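Local coordinates for response regulator CheY-like protein (Mesorhizobium loti, PDB 3SNK) that probably serves as the N-terminal CheY-like receiver domain of a longer pilus assembly protein, which probably binds and hydrolyses ATP, at residues Val17-Phe20 / Asn25-Arg28; Asp29-Leu34 / Tyr40-Ser45; Pro60-Leu65 / Asn125-His130; Leu65-Gly70 / Arg103-Met108; Asp112-Pro117 / Lys121-Ala126. All coordinates share one frame; numbering follows the deposited sequence.

Interaction 1: Val17-Phe20 / Asn25-Arg28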
# COMPACT_ATOMS: atom_id res chain seq x y z
N VAL A 17 8.30 3.33 4.71
CA VAL A 17 7.02 2.72 4.37
C VAL A 17 6.05 3.87 4.08
O VAL A 17 5.84 4.76 4.93
CB VAL A 17 6.48 1.75 5.47
CG1 VAL A 17 5.16 1.10 5.06
CG2 VAL A 17 7.51 0.68 5.84
N ALA A 18 5.50 3.89 2.86
CA ALA A 18 4.47 4.87 2.49
C ALA A 18 3.14 4.14 2.56
O ALA A 18 2.97 3.10 1.95
CB ALA A 18 4.74 5.46 1.10
N LEU A 19 2.24 4.61 3.42
CA LEU A 19 0.91 4.04 3.62
C LEU A 19 -0.15 5.02 3.08
O LEU A 19 -0.09 6.23 3.39
CB LEU A 19 0.73 3.76 5.13
CG LEU A 19 -0.63 3.30 5.64
CD1 LEU A 19 -1.01 1.97 5.09
CD2 LEU A 19 -0.63 3.22 7.16
N PHE A 20 -1.07 4.51 2.24
CA PHE A 20 -2.15 5.30 1.61
C PHE A 20 -3.45 4.64 1.93
O PHE A 20 -3.61 3.47 1.63
CB PHE A 20 -1.95 5.42 0.07
CG PHE A 20 -0.65 6.08 -0.31
CD1 PHE A 20 -0.51 7.46 -0.27
CD2 PHE A 20 0.47 5.32 -0.63
CE1 PHE A 20 0.72 8.07 -0.52
CE2 PHE A 20 1.68 5.93 -0.95
CZ PHE A 20 1.80 7.30 -0.87
N ASN A 25 -9.28 3.73 10.84
CA ASN A 25 -9.00 2.60 11.72
C ASN A 25 -7.79 1.83 11.21
O ASN A 25 -6.91 1.48 11.99
CB ASN A 25 -10.22 1.68 11.86
CG ASN A 25 -11.43 2.38 12.45
OD1 ASN A 25 -11.43 2.82 13.60
ND2 ASN A 25 -12.48 2.51 11.65
N PHE A 26 -7.75 1.60 9.90
CA PHE A 26 -6.69 0.91 9.19
C PHE A 26 -5.37 1.69 9.30
O PHE A 26 -4.33 1.06 9.53
CB PHE A 26 -7.10 0.74 7.71
CG PHE A 26 -6.06 0.10 6.83
CD1 PHE A 26 -5.95 -1.28 6.75
CD2 PHE A 26 -5.22 0.87 6.04
CE1 PHE A 26 -5.00 -1.88 5.94
CE2 PHE A 26 -4.26 0.27 5.23
CZ PHE A 26 -4.15 -1.09 5.19
N LYS A 27 -5.40 3.02 9.11
CA LYS A 27 -4.21 3.92 9.17
C LYS A 27 -3.52 3.77 10.55
O LYS A 27 -2.33 3.50 10.61
CB LYS A 27 -4.63 5.39 8.96
CG LYS A 27 -4.89 5.82 7.51
CD LYS A 27 -5.47 7.26 7.50
CE LYS A 27 -4.86 8.14 6.43
NZ LYS A 27 -5.51 9.49 6.32
N ARG A 28 -4.28 3.97 11.62
CA ARG A 28 -3.81 3.88 13.01
C ARG A 28 -3.24 2.48 13.30
O ARG A 28 -2.16 2.38 13.86
CB ARG A 28 -4.97 4.20 13.97
CG ARG A 28 -4.60 4.37 15.48
CD ARG A 28 -4.22 3.10 16.24
NE ARG A 28 -4.07 3.31 17.69
CZ ARG A 28 -3.69 2.36 18.55
NH1 ARG A 28 -3.42 1.13 18.13
NH2 ARG A 28 -3.56 2.64 19.84
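Leu19, near the end of strand 15-20, reaches across to Phe26 and Lys27 on the first turns of helix 24-36. Its CB leaves the strand toward the helix, and CG follows anti to the backbone N (chi1 173°), which carries the branch point out between the two elements. There the two methyls part company. CD1 meets the aromatic carbon CE2 of Phe26 at 3.7 Å, coming in at a slant to the ring. CD2 lies instead against the helix backbone, 3.9 Å from the carbonyl O of Lys27 and 4.2 Å from its CA. The Phe26 side chain, with CG anti to its own N, brings its ring end closer to the strand than its CB alone would suggest. Lys27 turns its aliphatic chain along the flank and stays farther off, suiting a position with solvent beside it. The Leu19 side chain also packs on Val30, Val44 and Ile64, while Phe26 runs on toward Asp66 and Lys116. Asp23 accepts a hydrogen bond from the backbone N of Phe26, in the loop that leads into the helix. A forked aliphatic residue suits the strand because its two methyls can serve a ring and a backbone at once. With no hydrogen bond between the segments, this first leg of a beta-alpha-beta unit rests on van der Waals packing of methyls on a ring and a helix carbonyl.

Interaction 2: Asp29-Leu34 / Tyr40-Ser45; sequences DVATRL and YDVRVS
Leu34 and Tyr40 both set CG anti to the carbonyl carbon (chi1 -66° and -60°), and Val42 places its CG2 branch the same way, so that these groups meet between helix 24-36 and strand 40-45. This is the second half of a beta-alpha-beta crossover in the CheY-like fold: the chain returns to the sheet almost antiparallel to the helix, with segment axes 168° apart and 9.0 Å at their closest. CB of Leu34 rests on CG2 of Val42 at 3.8 Å, the tightest apolar pair of the interface. One helical turn earlier, Ala31 offers a methyl just large enough to lie 4.0 Å from CG2 of Val44, with CG1 of Val42 more loosely beside it. A small residue fits here because its CB points at the strand and meets both valines with a single methyl. Branched valines suit the extended strand, and at Val42 and Val44 they give the helix a methyl from every second residue. Val44 lies at the exposed margin, whereas Leu34 and Tyr40 are buried and continue inward to Val127 of helix 120-129. The tyrosine hydroxyl makes a weak hydrogen bond with Asp131 near the chain's end. The Tyr40 ring meets the helix backbone edge-on, with CD2 3.5 Å from the carbonyl O of Leu34 and that oxygen lying in the ring plane.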
# COMPACT_ATOMS: atom_id res chain seq x y z
N ASP A 29 -3.97 1.42 12.93
CA ASP A 29 -3.56 0.06 13.27
C ASP A 29 -2.33 -0.39 12.51
O ASP A 29 -1.46 -1.00 13.12
CB ASP A 29 -4.70 -0.94 13.09
CG ASP A 29 -5.85 -0.76 14.09
OD1 ASP A 29 -5.57 -0.45 15.29
OD2 ASP A 29 -7.02 -0.96 13.68
N VAL A 30 -2.23 -0.10 11.23
CA VAL A 30 -1.06 -0.49 10.44
C VAL A 30 0.17 0.32 10.88
O VAL A 30 1.24 -0.26 11.04
CB VAL A 30 -1.31 -0.36 8.91
CG1 VAL A 30 -0.02 -0.50 8.10
CG2 VAL A 30 -2.33 -1.41 8.46
N ALA A 31 0.04 1.66 11.06
CA ALA A 31 1.20 2.46 11.48
C ALA A 31 1.70 2.02 12.85
O ALA A 31 2.90 1.89 13.02
CB ALA A 31 0.87 3.94 11.50
N THR A 32 0.78 1.72 13.80
CA THR A 32 1.14 1.25 15.13
C THR A 32 1.89 -0.09 15.03
O THR A 32 2.93 -0.25 15.67
CB THR A 32 -0.11 1.13 16.01
OG1 THR A 32 -0.73 2.41 16.08
CG2 THR A 32 0.20 0.68 17.43
N ARG A 33 1.35 -1.05 14.27
CA ARG A 33 1.96 -2.38 14.11
C ARG A 33 3.38 -2.32 13.58
O ARG A 33 4.27 -2.98 14.12
CB ARG A 33 1.13 -3.28 13.17
CG ARG A 33 0.02 -4.02 13.90
CD ARG A 33 -0.70 -5.03 13.04
NE ARG A 33 -1.83 -5.62 13.76
CZ ARG A 33 -3.11 -5.47 13.42
NH1 ARG A 33 -3.44 -4.77 12.33
NH2 ARG A 33 -4.07 -6.03 14.14
N LEU A 34 3.59 -1.53 12.54
CA LEU A 34 4.89 -1.44 11.87
C LEU A 34 5.88 -0.62 12.68
O LEU A 34 7.06 -0.98 12.71
CB LEU A 34 4.74 -0.88 10.44
CG LEU A 34 3.97 -1.76 9.43
CD1 LEU A 34 4.02 -1.13 8.03
CD2 LEU A 34 4.55 -3.19 9.35
N TYR A 40 11.03 0.32 10.89
CA TYR A 40 10.32 0.98 9.79
C TYR A 40 10.03 2.47 10.06
O TYR A 40 9.60 2.83 11.16
CB TYR A 40 9.01 0.23 9.48
CG TYR A 40 9.22 -1.22 9.07
CD1 TYR A 40 9.95 -1.54 7.93
CD2 TYR A 40 8.71 -2.26 9.84
CE1 TYR A 40 10.18 -2.86 7.57
CE2 TYR A 40 8.91 -3.59 9.47
CZ TYR A 40 9.67 -3.89 8.34
OH TYR A 40 9.87 -5.19 7.95
N ASP A 41 10.30 3.32 9.06
CA ASP A 41 10.02 4.76 9.07
C ASP A 41 8.73 4.94 8.26
O ASP A 41 8.77 5.02 7.04
CB ASP A 41 11.22 5.57 8.50
CG ASP A 41 11.07 7.09 8.52
OD1 ASP A 41 10.75 7.64 9.60
OD2 ASP A 41 11.33 7.72 7.48
N VAL A 42 7.57 4.89 8.95
CA VAL A 42 6.24 4.87 8.32
C VAL A 42 5.59 6.26 8.15
O VAL A 42 5.30 6.93 9.12
CB VAL A 42 5.32 3.93 9.12
CG1 VAL A 42 3.96 3.80 8.46
CG2 VAL A 42 5.96 2.55 9.28
N ARG A 43 5.31 6.66 6.89
CA ARG A 43 4.61 7.90 6.53
C ARG A 43 3.18 7.50 6.13
O ARG A 43 3.00 6.51 5.41
CB ARG A 43 5.37 8.61 5.39
CG ARG A 43 4.59 9.67 4.60
CD ARG A 43 5.43 10.40 3.55
NE ARG A 43 6.22 9.51 2.68
CZ ARG A 43 5.85 9.10 1.47
NH1 ARG A 43 4.68 9.46 0.96
NH2 ARG A 43 6.65 8.32 0.75
N VAL A 44 2.16 8.23 6.60
CA VAL A 44 0.74 7.92 6.35
C VAL A 44 0.09 9.07 5.53
O VAL A 44 0.37 10.25 5.81
CB VAL A 44 0.02 7.66 7.70
CG1 VAL A 44 -1.46 7.36 7.52
CG2 VAL A 44 0.68 6.51 8.46
N SER A 45 -0.78 8.73 4.55
CA SER A 45 -1.45 9.69 3.65
C SER A 45 -2.81 9.19 3.14
O SER A 45 -3.09 8.00 3.26
CB SER A 45 -0.56 9.95 2.42
OG SER A 45 0.76 10.36 2.74

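Interaction 3: Pro60-Leu65 / Asn125-His130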
# COMPACT_ATOMS: atom_id res chain seq x y z
N PRO A 60 11.48 5.54 -0.89
CA PRO A 60 10.53 4.48 -0.46
C PRO A 60 11.11 3.07 -0.51
O PRO A 60 11.94 2.75 -1.36
CB PRO A 60 9.34 4.63 -1.42
CG PRO A 60 9.93 5.30 -2.65
CD PRO A 60 11.03 6.20 -2.13
N GLY A 61 10.70 2.27 0.46
CA GLY A 61 11.07 0.88 0.58
C GLY A 61 9.89 0.02 0.20
O GLY A 61 10.03 -0.89 -0.62
N ILE A 62 8.72 0.32 0.78
CA ILE A 62 7.45 -0.40 0.59
C ILE A 62 6.32 0.58 0.55
O ILE A 62 6.30 1.53 1.33
CB ILE A 62 7.19 -1.43 1.75
CG1 ILE A 62 8.29 -2.48 1.87
CG2 ILE A 62 5.81 -2.11 1.65
CD1 ILE A 62 8.50 -2.92 3.29
N VAL A 63 5.33 0.30 -0.29
CA VAL A 63 4.08 1.04 -0.36
C VAL A 63 2.95 0.13 0.10
O VAL A 63 2.90 -1.04 -0.28
CB VAL A 63 3.82 1.61 -1.78
CG1 VAL A 63 2.41 2.18 -1.91
CG2 VAL A 63 4.84 2.68 -2.12
N ILE A 64 2.05 0.65 0.93
CA ILE A 64 0.85 -0.07 1.35
C ILE A 64 -0.32 0.72 0.85
O ILE A 64 -0.49 1.90 1.20
CB ILE A 64 0.77 -0.40 2.85
CG1 ILE A 64 1.98 -1.26 3.28
CG2 ILE A 64 -0.56 -1.12 3.18
CD1 ILE A 64 2.19 -1.38 4.75
N LEU A 65 -1.08 0.11 -0.04
CA LEU A 65 -2.17 0.83 -0.66
C LEU A 65 -3.50 0.20 -0.26
O LEU A 65 -3.78 -0.95 -0.58
CB LEU A 65 -1.97 0.91 -2.19
CG LEU A 65 -3.06 1.60 -3.01
CD1 LEU A 65 -3.15 3.11 -2.68
CD2 LEU A 65 -2.80 1.40 -4.49
N ASN A 125 3.99 -10.58 7.74
CA ASN A 125 4.58 -11.55 6.82
C ASN A 125 4.88 -10.88 5.48
O ASN A 125 5.95 -11.11 4.90
CB ASN A 125 3.64 -12.74 6.61
CG ASN A 125 3.66 -13.78 7.71
OD1 ASN A 125 4.07 -13.54 8.86
ND2 ASN A 125 3.19 -14.97 7.38
N ALA A 126 3.94 -10.04 5.00
CA ALA A 126 4.07 -9.33 3.73
C ALA A 126 5.20 -8.30 3.78
O ALA A 126 6.02 -8.26 2.87
CB ALA A 126 2.76 -8.68 3.36
N VAL A 127 5.30 -7.52 4.85
CA VAL A 127 6.32 -6.48 4.97
C VAL A 127 7.74 -7.08 5.19
O VAL A 127 8.69 -6.64 4.53
CB VAL A 127 5.95 -5.43 6.06
CG1 VAL A 127 7.04 -4.38 6.22
CG2 VAL A 127 4.63 -4.74 5.70
N THR A 128 7.88 -8.07 6.10
CA THR A 128 9.18 -8.67 6.45
C THR A 128 9.75 -9.52 5.33
O THR A 128 10.97 -9.68 5.29
CB THR A 128 9.14 -9.46 7.76
OG1 THR A 128 8.22 -10.54 7.63
CG2 THR A 128 8.85 -8.58 8.98
N PHE A 129 8.90 -10.05 4.43
CA PHE A 129 9.32 -10.82 3.26
C PHE A 129 10.26 -9.99 2.37
O PHE A 129 11.16 -10.54 1.74
CB PHE A 129 8.10 -11.29 2.44
CG PHE A 129 8.43 -12.04 1.17
CD1 PHE A 129 8.71 -13.41 1.21
CD2 PHE A 129 8.50 -11.38 -0.05
CE1 PHE A 129 9.06 -14.10 0.04
CE2 PHE A 129 8.84 -12.07 -1.22
CZ PHE A 129 9.12 -13.43 -1.17
N HIS A 130 10.04 -8.66 2.30
CA HIS A 130 10.86 -7.78 1.47
C HIS A 130 12.10 -7.24 2.23
O HIS A 130 12.84 -6.43 1.67
CB HIS A 130 10.00 -6.64 0.90
CG HIS A 130 8.85 -7.13 0.08
ND1 HIS A 130 9.03 -7.61 -1.21
CD2 HIS A 130 7.54 -7.24 0.41
CE1 HIS A 130 7.83 -7.96 -1.63
NE2 HIS A 130 6.90 -7.76 -0.69
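Ile62 and Val127 supply most of the apolar contact between strand 62-68 and the last turns of helix 120-129, the C-terminal helix packed on the central strand of a parallel sheet, as in CheY-like receiver domains. CD1 of Ile62 touches CG1 of Val127 at 3.6 Å, the two side chains crossing at a slant, and the same methyl lies 3.9 Å from the carbonyl O of Val127. The isoleucine achieves this with CG1 anti to the carbonyl carbon and a chi2 of 147°, some way from a fully staggered value. Two residues along the strand, CD1 of Ile64 approaches the other valine methyl, CG2, at 4.3 Å. The two branches of Val127 thus face different isoleucines, CG1 closely and CG2 more loosely. The long isoleucine arms bridge the distance between the backbones, whose nearest CA atoms, of Ile62 and Val127, are 7.6 Å apart.

Aromatic contact occurs at the end of the helix, between Phe129 and His130 in the loop after it. Phe129 turns an edge to His130, its CD2 standing 3.8 Å above the centre of the imidazole.

Polar interactions finish the helix and do not cross to the strand. His130 N bonds to the O of Val127 at 3.3 Å, and NE2 of the same histidine is hydrogen-bonded to Ser111. Thr128, on the exposed side, returns its hydroxyl to the carbonyl of Leu124.

The strand-helix pair also meets helix 24-36 and the adjoining strand 90-94: Ile64 packs on Val30 and Leu34, Val127 on Leu34, and both Ile62 and Val127 on Ile91.

Interaction 4: Leu65-Gly70 / Arg103-Met108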
# COMPACT_ATOMS: atom_id res chain seq x y z
N LEU A 65 -1.08 0.11 -0.04
CA LEU A 65 -2.17 0.83 -0.66
C LEU A 65 -3.50 0.20 -0.26
O LEU A 65 -3.78 -0.95 -0.58
CB LEU A 65 -1.97 0.91 -2.19
CG LEU A 65 -3.06 1.60 -3.01
CD1 LEU A 65 -3.15 3.11 -2.68
CD2 LEU A 65 -2.80 1.40 -4.49
N ASP A 66 -4.29 0.96 0.50
CA ASP A 66 -5.63 0.54 0.89
C ASP A 66 -6.60 0.99 -0.18
O ASP A 66 -6.93 2.18 -0.25
CB ASP A 66 -6.02 1.11 2.27
CG ASP A 66 -7.43 0.78 2.75
OD1 ASP A 66 -8.05 -0.17 2.18
OD2 ASP A 66 -7.89 1.42 3.74
N LEU A 67 -7.04 0.05 -1.01
CA LEU A 67 -7.97 0.29 -2.12
C LEU A 67 -9.43 0.33 -1.65
O LEU A 67 -10.27 0.91 -2.35
CB LEU A 67 -7.78 -0.80 -3.18
CG LEU A 67 -6.44 -0.76 -3.90
CD1 LEU A 67 -6.13 -2.08 -4.50
CD2 LEU A 67 -6.43 0.34 -4.96
N GLY A 68 -9.72 -0.28 -0.50
CA GLY A 68 -11.08 -0.36 0.06
C GLY A 68 -11.99 -1.10 -0.89
O GLY A 68 -11.66 -2.21 -1.34
N GLY A 69 -13.09 -0.44 -1.28
CA GLY A 69 -14.03 -0.95 -2.27
C GLY A 69 -13.48 -0.98 -3.70
O GLY A 69 -14.14 -1.50 -4.61
N GLY A 70 -12.27 -0.43 -3.90
CA GLY A 70 -11.59 -0.41 -5.20
C GLY A 70 -11.88 0.79 -6.08
O GLY A 70 -11.72 0.70 -7.30
N ARG A 103 -8.27 -7.17 -12.79
CA ARG A 103 -7.45 -6.94 -13.97
C ARG A 103 -6.50 -5.75 -13.78
O ARG A 103 -5.33 -5.84 -14.15
CB ARG A 103 -8.33 -6.68 -15.19
CG ARG A 103 -8.67 -7.90 -15.98
CD ARG A 103 -8.22 -7.78 -17.43
NE ARG A 103 -8.39 -9.06 -18.11
CZ ARG A 103 -7.41 -9.80 -18.62
NH1 ARG A 103 -6.15 -9.36 -18.58
NH2 ARG A 103 -7.67 -10.96 -19.21
N VAL A 104 -7.03 -4.64 -13.23
CA VAL A 104 -6.27 -3.42 -12.95
C VAL A 104 -5.28 -3.74 -11.86
O VAL A 104 -4.11 -3.39 -12.01
CB VAL A 104 -7.16 -2.20 -12.58
CG1 VAL A 104 -6.30 -0.97 -12.31
CG2 VAL A 104 -8.19 -1.90 -13.66
N LEU A 105 -5.74 -4.42 -10.77
CA LEU A 105 -4.89 -4.83 -9.66
C LEU A 105 -3.72 -5.72 -10.16
O LEU A 105 -2.59 -5.52 -9.74
CB LEU A 105 -5.68 -5.52 -8.52
CG LEU A 105 -4.87 -5.88 -7.26
CD1 LEU A 105 -4.19 -4.65 -6.65
CD2 LEU A 105 -5.72 -6.56 -6.23
N VAL A 106 -4.00 -6.65 -11.07
CA VAL A 106 -2.96 -7.50 -11.65
C VAL A 106 -1.91 -6.60 -12.36
O VAL A 106 -0.73 -6.79 -12.12
CB VAL A 106 -3.51 -8.60 -12.60
CG1 VAL A 106 -2.39 -9.22 -13.43
CG2 VAL A 106 -4.24 -9.68 -11.82
N ARG A 107 -2.36 -5.61 -13.15
CA ARG A 107 -1.46 -4.72 -13.87
C ARG A 107 -0.66 -3.83 -12.94
O ARG A 107 0.43 -3.40 -13.30
CB ARG A 107 -2.21 -3.85 -14.88
CG ARG A 107 -2.81 -4.65 -16.03
CD ARG A 107 -3.11 -3.76 -17.22
NE ARG A 107 -4.14 -2.76 -16.93
CZ ARG A 107 -5.44 -2.97 -17.09
NH1 ARG A 107 -5.89 -4.15 -17.53
NH2 ARG A 107 -6.31 -2.01 -16.82
N MSE A 108 -1.18 -3.56 -11.74
CA MSE A 108 -0.49 -2.76 -10.74
C MSE A 108 0.64 -3.52 -10.06
O MSE A 108 1.41 -2.91 -9.34
CB MSE A 108 -1.46 -2.18 -9.71
CG MSE A 108 -2.14 -0.94 -10.28
SE MSE A 108 -3.35 -0.44 -8.97
CE MSE A 108 -2.08 0.70 -7.96
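Leu65 and Met108, the latter present as selenomethionine, form the close end of this contact between strand 62-68 and helix 99-107. Methyl CE of Met108 meets CD2 of Leu65 at 3.6 Å, the two side chains crossing at about a right angle. A bend at chi3 (88°) turns CE toward the leucine, and the length of the chain matters, because the CA atoms of the pair are 10.8 Å apart. Beside it, Leu67 and Leu105 meet through their CD1 methyls at 3.9 Å; Leu67 points at the helix, and the end of Leu105 comes nearer than its CB. All four residues are buried.

The contact fades toward the turn at Gly68-Gly70 and the outer face of the helix. Val106 and Arg107 lie exposed there, and one face of the Arg107 guanidinium lies over the carbonyl O of Arg103. The turn is closed by Gly70 N to Leu67 O at 2.9 Å. Glycine suits position 70, since a beta carbon would press on the carbonyl O of Gly69. A weak bond, Gly68 N to Asp66 OD1, ties the turn to the aspartate, whose OD2 makes a salt bridge with Lys116 and a hydrogen bond with Ser21. In position this aspartate resembles the phosphoacceptor of receiver domains, though phosphorylation here is not established. The interface itself is wholly apolar: three leucine side chains and one selenoether chain meet through their methyls, while polar groups bond elsewhere.

Interaction 5: Asp112-Pro117 / Lys121-Ala126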
# COMPACT_ATOMS: atom_id res chain seq x y z
N ASP A 112 1.61 -8.50 -2.63
CA ASP A 112 0.63 -9.16 -1.79
C ASP A 112 -0.76 -8.52 -1.94
O ASP A 112 -0.88 -7.31 -2.07
CB ASP A 112 1.09 -9.12 -0.31
CG ASP A 112 2.49 -9.70 -0.05
OD1 ASP A 112 2.61 -10.93 0.10
OD2 ASP A 112 3.46 -8.91 0.01
N TRP A 113 -1.80 -9.36 -1.92
CA TRP A 113 -3.20 -8.96 -1.95
C TRP A 113 -3.89 -9.32 -0.62
O TRP A 113 -4.34 -10.45 -0.45
CB TRP A 113 -3.94 -9.64 -3.09
CG TRP A 113 -3.58 -9.26 -4.50
CD1 TRP A 113 -2.60 -8.41 -4.92
CD2 TRP A 113 -4.18 -9.81 -5.68
NE1 TRP A 113 -2.56 -8.39 -6.30
CE2 TRP A 113 -3.52 -9.23 -6.79
CE3 TRP A 113 -5.23 -10.72 -5.90
CZ2 TRP A 113 -3.91 -9.52 -8.10
CZ3 TRP A 113 -5.59 -11.01 -7.20
CH2 TRP A 113 -4.92 -10.43 -8.29
N LEU A 114 -3.96 -8.38 0.31
CA LEU A 114 -4.56 -8.66 1.62
C LEU A 114 -6.01 -8.23 1.64
O LEU A 114 -6.37 -7.23 1.02
CB LEU A 114 -3.75 -7.98 2.74
CG LEU A 114 -2.21 -8.27 2.73
CD1 LEU A 114 -1.49 -7.43 3.77
CD2 LEU A 114 -1.91 -9.75 2.95
N HIS A 115 -6.86 -9.04 2.28
CA HIS A 115 -8.30 -8.84 2.37
C HIS A 115 -8.67 -8.33 3.77
O HIS A 115 -8.23 -8.91 4.76
CB HIS A 115 -9.02 -10.16 2.01
CG HIS A 115 -10.52 -10.08 1.93
ND1 HIS A 115 -11.15 -9.44 0.87
CD2 HIS A 115 -11.46 -10.62 2.74
CE1 HIS A 115 -12.45 -9.57 1.09
NE2 HIS A 115 -12.69 -10.27 2.21
N LYS A 116 -9.48 -7.25 3.83
CA LYS A 116 -9.94 -6.61 5.06
C LYS A 116 -11.04 -7.43 5.78
O LYS A 116 -11.94 -7.94 5.10
CB LYS A 116 -10.48 -5.21 4.75
CG LYS A 116 -9.51 -4.08 5.06
CD LYS A 116 -10.17 -2.74 4.79
CE LYS A 116 -9.27 -1.56 5.06
NZ LYS A 116 -9.97 -0.28 4.78
N PRO A 117 -11.02 -7.56 7.13
CA PRO A 117 -10.04 -7.02 8.09
C PRO A 117 -8.75 -7.84 8.09
O PRO A 117 -8.80 -9.07 8.17
CB PRO A 117 -10.78 -7.11 9.44
CG PRO A 117 -11.71 -8.27 9.29
CD PRO A 117 -12.08 -8.34 7.82
N LYS A 121 -0.48 -10.99 11.73
CA LYS A 121 0.49 -11.90 11.12
C LYS A 121 0.63 -11.71 9.59
O LYS A 121 1.75 -11.66 9.10
CB LYS A 121 0.13 -13.36 11.42
N GLU A 122 -0.50 -11.61 8.86
CA GLU A 122 -0.56 -11.48 7.40
C GLU A 122 0.16 -10.22 6.89
O GLU A 122 0.84 -10.28 5.87
CB GLU A 122 -2.01 -11.50 6.91
CG GLU A 122 -2.28 -12.50 5.80
CD GLU A 122 -3.73 -12.68 5.41
OE1 GLU A 122 -4.43 -11.65 5.23
OE2 GLU A 122 -4.17 -13.84 5.27
N LEU A 123 0.01 -9.08 7.60
CA LEU A 123 0.67 -7.84 7.23
C LEU A 123 2.17 -7.92 7.52
O LEU A 123 2.96 -7.54 6.67
CB LEU A 123 0.06 -6.63 7.96
CG LEU A 123 0.74 -5.27 7.71
CD1 LEU A 123 0.27 -4.63 6.42
CD2 LEU A 123 0.54 -4.34 8.90
N LEU A 124 2.55 -8.42 8.71
CA LEU A 124 3.96 -8.54 9.12
C LEU A 124 4.69 -9.54 8.24
O LEU A 124 5.87 -9.34 7.98
CB LEU A 124 4.13 -8.92 10.61
CG LEU A 124 3.36 -8.07 11.67
CD1 LEU A 124 3.70 -8.53 13.09
CD2 LEU A 124 3.60 -6.57 11.52
N ASN A 125 3.99 -10.58 7.74
CA ASN A 125 4.58 -11.55 6.82
C ASN A 125 4.88 -10.88 5.48
O ASN A 125 5.95 -11.11 4.90
CB ASN A 125 3.64 -12.74 6.61
CG ASN A 125 3.66 -13.78 7.71
OD1 ASN A 125 4.07 -13.54 8.86
ND2 ASN A 125 3.19 -14.97 7.38
N ALA A 126 3.94 -10.04 5.00
CA ALA A 126 4.07 -9.33 3.73
C ALA A 126 5.20 -8.30 3.78
O ALA A 126 6.02 -8.26 2.87
CB ALA A 126 2.76 -8.68 3.36
O HOH W 1 -5.99 -11.69 3.15
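Glu122 OE1 accepts a 2.6 Å hydrogen bond from a water that itself accepts one from His115 N at 2.9 Å, bridging helix 120-129 to strand 112-115. An extended glutamate suits this exposed margin: its chain slides past Leu114 in the opposite direction, with OE1 3.9 Å from Leu114 CD2. Inside, Leu114 sets its other methyl, CD1, 4.1 Å from the CA of Leu123. At the far end, Asp112 holds CG anti to the carbonyl carbon (chi1 -54°), which lays its carboxylate against the methyl of Ala126, OD2 3.4 Å from CB; a small residue suits the place, the CA atoms of Asp112 and Ala126 being 6.5 Å apart. Replacing this aspartate by an alanine is likely to leave the Ala126 methyl without the carboxylate packed on it, and to cost the hydrogen bond OD2 makes just outside the segments. A cis peptide joins Lys116 to Pro117, a known feature of receiver domains, and Lys116 forms salt bridges with Asp23 and Asp66. Strand 112-115 is the edge of the sheet, nearly antiparallel to the helix: its neighbour 90-94 supplies Ile91, which touches Asp112, Leu114 and Ala126, while Trp113 turns to helix 99-107 and Leu123 meets Val30 of helix 24-36.

All five contacts pack helices on one parallel sheet with strand order 2-1-3-4-5, as in CheY-like receivers. Interactions 1 and 2, centres about 6 Å apart, share helix 24-36 and come in series along the chain; interactions 3 and 5, centres about 10 Å apart, share helix 120-129. The two helices touch through Val30, Leu34, Leu123 and Leu124, making these four contacts one continuous core. Interaction 4, nested inside the loop closed by interaction 3, shares Leu65 with it but packs a different helix; its centre lies about 20 Å from that of interaction 2. The core carries the strand ends where Asp66 and Lys116 pair, joining interactions 4 and 5, consistent with the active-site end of a receiver domain.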